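PDB 5CE6: FACT-Spt16 from Cicer arietinum, which probably serves, as a subunit of the histone chaperone complex FACT, in the handling of nucleosomes during transcription, its N-terminal domain being linked to H3-H4 binding. Local coordinates for residues 404-409 / 431-436; 159-164 / 184-189. All coordinates share one frame; numbering follows the deposited sequence.

The contacts lie in different parts of the chain, contact 2 in the N-terminal lobe and contact 1 in the region related to M24 metallopeptidases, their nearest atoms about 13 Å apart. Contact 1 is buried: two antiparallel strands of one hairpin share paired backbone bonds and a row of apolar side chains. Contact 2 is partly buried and joins the end of strand 156-159 and its following loop to the end of the parallel strand 183-186 and the start of helix 188-196. There a single carboxylate oxygen gathers backbone N-H groups and a water, whereas in contact 1 the buried carboxylate turns to partners outside the hairpin and the hydrogen bonds across the strands are purely main chain.

Contact 1: residues 404-409 / 431-436; sequences FNVSLG and DTIIIN. With ACT (acetate ion), chain C.
Phe404 O receives the N-H of Ile433 at 2.8 Å, and the same oxygen also meets Thr432 CA in a CA-H...O contact. The return bond, Phe404 N to Ile433 O, is equally straight, with 165° at the hydrogen. Two residues along, Val406 and Asp431 form a second hydrogen-bonded antiparallel pair: Val406 N gives its hydrogen to Asp431 O with an angle of only 143°, and Asp431 N reaches Val406 O at 2.9 Å. Asn405 and Thr432 make the non-hydrogen-bonded pair between them.

Phe404, Val406, Ile433 and Ile435 form an apolar row on one face. Val406 CG2 packs on Ile433 CD1 at 3.7 Å; Ile433 CG1 stands between its own N and carbonyl carbon (chi1 74°), where it also meets Phe404 CB at 3.9 Å. The Phe404 ring offers its edge to Ile435, whose CG1 lies near the ring plane, 3.9 Å from Phe404 CE2. Asp431 shares this face, but its carboxylate is held by Thr444 OG1 and by salt bridges from OD1 to Arg315 and from OD2 to Lys449, consistent with a buried negative charge being offset. On the other face Asn312 serves both Asn405 and Thr432, its ND2 meeting Asn405 OD1 and its backbone O meeting Thr432 OG1.

The pair belongs to the beta hairpin of strands 403-414 and 424-435, consistent with the pita-bread fold of the M24 family. These are the inner strands of a four-stranded antiparallel sheet flanked by strands 376-378 and 440-442, and helix 323-342 packs against Val406.

Contact 2: residues 159-164 / 184-189; sequences HIAREE and LSDVAN
His159 and Asp186 form a parallel bridge whose main-chain bonds make the close-packed part of this contact. His159 N donates to Ser185 O at 2.8 Å, while His159 O takes the N-H of Val187 at 2.9 Å. Val187 CG2 sits 3.5 Å from His159 O, and Val187 packs on Trp48 and Ser51. His159 CG stands between its own N and carbonyl carbon (chi1 63°); in the ring beyond, CD2 comes 3.4 Å from Ser185 O, NE2 lies near Leu184 CB, and one face is overlaid toward its rim by Ala161 CA.

The solvent side is looser and polar. The carboxylate of Asp186, its CG anti to the backbone N (chi1 -175°), carries OD1 to two N-H groups that approach from opposite faces of its plane, Ala161 N at 3.3 Å and Ala188 N at 3.0 Å. A water adds a third donor to Asp186 OD1 at 2.8 Å and accepts from Arg162 N, whose side chain is not modelled past CB. Ala161 CB meets Asp186 CB at 3.9 Å.

The bond from Ala188 N to Asp186 OD1 closes an Asx turn over Asp186 to Ala188, leading into helix 188-196 with Val187 at the N-cap. Ile160 to Glu163 form a type I beta turn. With helix 168-179 between them, parallel strands 156-159 and 183-186 form a beta-alpha-beta crossover, 183-186 being outermost in the mixed sheet within this chain.

Contact 1: residues 404-409 / 431-436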
# COMPACT_ATOMS: atom_id res chain seq x y z
N PHE A 404 7.77 -2.11 -5.19
CA PHE A 404 6.54 -2.70 -5.73
C PHE A 404 6.07 -3.93 -4.95
O PHE A 404 6.88 -4.76 -4.53
CB PHE A 404 6.72 -3.11 -7.21
CG PHE A 404 6.86 -1.95 -8.15
CD1 PHE A 404 5.73 -1.27 -8.60
CD2 PHE A 404 8.12 -1.52 -8.57
CE1 PHE A 404 5.86 -0.19 -9.47
CE2 PHE A 404 8.24 -0.44 -9.43
CZ PHE A 404 7.12 0.22 -9.88
N ASN A 405 4.75 -4.02 -4.78
CA ASN A 405 4.07 -5.26 -4.41
C ASN A 405 3.69 -5.89 -5.74
O ASN A 405 2.72 -5.46 -6.36
CB ASN A 405 2.82 -4.93 -3.56
CG ASN A 405 1.93 -6.14 -3.31
OD1 ASN A 405 2.38 -7.29 -3.38
ND2 ASN A 405 0.65 -5.89 -2.98
N VAL A 406 4.50 -6.83 -6.21
CA VAL A 406 4.25 -7.53 -7.45
C VAL A 406 3.37 -8.72 -7.12
O VAL A 406 3.83 -9.72 -6.59
CB VAL A 406 5.55 -8.00 -8.13
CG1 VAL A 406 5.24 -8.75 -9.43
CG2 VAL A 406 6.46 -6.81 -8.40
N SER A 407 2.09 -8.58 -7.45
CA SER A 407 1.06 -9.50 -6.99
C SER A 407 0.26 -9.87 -8.23
O SER A 407 -0.41 -9.03 -8.83
CB SER A 407 0.18 -8.81 -5.93
OG SER A 407 -0.89 -9.65 -5.48
N LEU A 408 0.37 -11.14 -8.62
CA LEU A 408 -0.18 -11.59 -9.88
C LEU A 408 -0.95 -12.89 -9.66
O LEU A 408 -0.50 -13.77 -8.91
CB LEU A 408 0.97 -11.81 -10.88
CG LEU A 408 0.55 -12.17 -12.30
CD1 LEU A 408 -0.09 -10.98 -12.99
CD2 LEU A 408 1.75 -12.69 -13.10
N GLY A 409 -2.12 -13.01 -10.28
CA GLY A 409 -2.92 -14.20 -10.08
C GLY A 409 -3.67 -14.71 -11.29
O GLY A 409 -3.70 -14.08 -12.35
N ASP A 431 5.13 -10.76 -4.16
CA ASP A 431 6.36 -10.42 -3.44
C ASP A 431 6.56 -8.92 -3.37
O ASP A 431 5.99 -8.18 -4.17
CB ASP A 431 7.57 -11.04 -4.14
CG ASP A 431 7.68 -12.52 -3.91
OD1 ASP A 431 8.21 -12.92 -2.85
OD2 ASP A 431 7.25 -13.29 -4.78
N THR A 432 7.42 -8.49 -2.45
CA THR A 432 7.80 -7.07 -2.36
C THR A 432 9.19 -6.92 -2.97
O THR A 432 10.11 -7.66 -2.62
CB THR A 432 7.81 -6.57 -0.92
OG1 THR A 432 6.51 -6.79 -0.36
CG2 THR A 432 8.12 -5.08 -0.87
N ILE A 433 9.33 -6.00 -3.91
CA ILE A 433 10.63 -5.84 -4.57
C ILE A 433 11.11 -4.40 -4.50
O ILE A 433 10.29 -3.47 -4.49
CB ILE A 433 10.61 -6.33 -6.03
CG1 ILE A 433 9.87 -5.35 -6.92
CG2 ILE A 433 10.01 -7.75 -6.15
CD1 ILE A 433 10.01 -5.69 -8.39
N ILE A 434 12.43 -4.22 -4.43
CA ILE A 434 13.01 -2.88 -4.34
C ILE A 434 13.79 -2.64 -5.62
O ILE A 434 14.59 -3.48 -6.02
CB ILE A 434 13.99 -2.77 -3.16
CG1 ILE A 434 13.35 -3.29 -1.88
CG2 ILE A 434 14.48 -1.32 -3.01
CD1 ILE A 434 12.43 -2.33 -1.24
N ILE A 435 13.55 -1.51 -6.28
CA ILE A 435 14.27 -1.22 -7.51
C ILE A 435 15.52 -0.45 -7.17
O ILE A 435 15.45 0.72 -6.81
CB ILE A 435 13.46 -0.37 -8.51
CG1 ILE A 435 12.08 -0.99 -8.76
CG2 ILE A 435 14.26 -0.18 -9.82
CD1 ILE A 435 12.11 -2.46 -9.20
N ASN A 436 16.67 -1.09 -7.29
CA ASN A 436 17.92 -0.36 -7.16
C ASN A 436 18.48 -0.08 -8.55
O ASN A 436 17.99 -0.63 -9.54
CB ASN A 436 18.92 -1.12 -6.29
CG ASN A 436 18.40 -1.38 -4.88
OD1 ASN A 436 18.02 -0.45 -4.18
ND2 ASN A 436 18.36 -2.64 -4.48
C ACT C . -3.76 -8.09 -7.84
O ACT C . -2.82 -7.54 -8.47
OXT ACT C . -3.46 -9.09 -7.13
CH3 ACT C . -5.17 -7.57 -7.91

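Contact 2: residues 159-164 / 184-189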
# COMPACT_ATOMS: atom_id res chain seq x y z
N HIS A 159 -6.37 19.39 -3.96
CA HIS A 159 -6.73 18.47 -2.90
C HIS A 159 -6.71 17.05 -3.44
O HIS A 159 -6.63 16.85 -4.64
CB HIS A 159 -8.10 18.81 -2.30
CG HIS A 159 -9.23 18.68 -3.27
ND1 HIS A 159 -10.47 18.19 -2.91
CD2 HIS A 159 -9.33 19.00 -4.59
CE1 HIS A 159 -11.27 18.20 -3.96
NE2 HIS A 159 -10.60 18.69 -5.00
N ILE A 160 -6.77 16.08 -2.54
CA ILE A 160 -6.82 14.69 -2.95
C ILE A 160 -8.30 14.39 -3.17
O ILE A 160 -9.01 13.97 -2.26
CB ILE A 160 -6.21 13.77 -1.89
CG1 ILE A 160 -4.77 14.23 -1.59
CG2 ILE A 160 -6.22 12.33 -2.34
CD1 ILE A 160 -4.16 13.64 -0.34
N ALA A 161 -8.76 14.66 -4.39
CA ALA A 161 -10.20 14.75 -4.67
C ALA A 161 -10.96 13.45 -4.42
O ALA A 161 -12.14 13.48 -4.06
CB ALA A 161 -10.43 15.24 -6.09
N ARG A 162 -10.29 12.32 -4.60
CA ARG A 162 -10.96 11.02 -4.49
C ARG A 162 -11.25 10.62 -3.05
O ARG A 162 -12.01 9.68 -2.80
CB ARG A 162 -10.13 9.93 -5.18
N GLU A 163 -10.67 11.34 -2.09
CA GLU A 163 -10.93 11.05 -0.68
C GLU A 163 -12.31 11.54 -0.26
O GLU A 163 -12.68 12.69 -0.52
CB GLU A 163 -9.86 11.66 0.21
CG GLU A 163 -8.52 11.03 0.02
CD GLU A 163 -7.51 11.39 1.08
OE1 GLU A 163 -7.81 12.22 1.97
OE2 GLU A 163 -6.40 10.82 1.02
N GLU A 164 -13.07 10.66 0.38
CA GLU A 164 -14.37 11.02 0.92
C GLU A 164 -14.18 11.62 2.31
O GLU A 164 -13.54 11.02 3.17
CB GLU A 164 -15.27 9.79 1.02
CG GLU A 164 -16.55 9.99 1.81
CD GLU A 164 -17.73 10.35 0.93
OE1 GLU A 164 -17.51 10.70 -0.25
OE2 GLU A 164 -18.88 10.26 1.41
N LEU A 184 -10.75 24.06 -7.83
CA LEU A 184 -10.22 22.90 -7.10
C LEU A 184 -9.62 21.86 -8.05
O LEU A 184 -10.27 21.42 -8.99
CB LEU A 184 -11.32 22.26 -6.25
CG LEU A 184 -12.05 23.12 -5.21
CD1 LEU A 184 -13.04 22.29 -4.41
CD2 LEU A 184 -11.08 23.83 -4.28
N SER A 185 -8.37 21.47 -7.80
CA SER A 185 -7.67 20.50 -8.64
C SER A 185 -7.26 19.24 -7.87
O SER A 185 -6.78 19.33 -6.74
CB SER A 185 -6.41 21.12 -9.25
OG SER A 185 -6.74 22.18 -10.13
N ASP A 186 -7.45 18.08 -8.49
CA ASP A 186 -6.98 16.84 -7.90
C ASP A 186 -5.46 16.83 -7.99
O ASP A 186 -4.90 17.08 -9.06
CB ASP A 186 -7.57 15.63 -8.64
CG ASP A 186 -7.22 14.30 -8.00
OD1 ASP A 186 -6.68 14.28 -6.87
OD2 ASP A 186 -7.50 13.25 -8.62
N VAL A 187 -4.79 16.57 -6.87
CA VAL A 187 -3.33 16.50 -6.87
C VAL A 187 -2.82 15.14 -6.41
O VAL A 187 -1.66 15.01 -6.02
CB VAL A 187 -2.70 17.63 -6.02
CG1 VAL A 187 -3.00 18.97 -6.64
CG2 VAL A 187 -3.19 17.59 -4.59
N ALA A 188 -3.67 14.12 -6.46
CA ALA A 188 -3.25 12.79 -6.04
C ALA A 188 -2.01 12.31 -6.80
O ALA A 188 -1.13 11.65 -6.24
CB ALA A 188 -4.39 11.79 -6.18
N ASN A 189 -1.94 12.66 -8.08
CA ASN A 189 -0.83 12.26 -8.93
C ASN A 189 0.46 12.96 -8.53
O ASN A 189 1.56 12.46 -8.79
CB ASN A 189 -1.14 12.52 -10.40
CG ASN A 189 -2.25 11.63 -10.92
OD1 ASN A 189 -2.53 10.57 -10.36
ND2 ASN A 189 -2.90 12.06 -12.00
O HOH W 1 -7.65 11.81 -5.87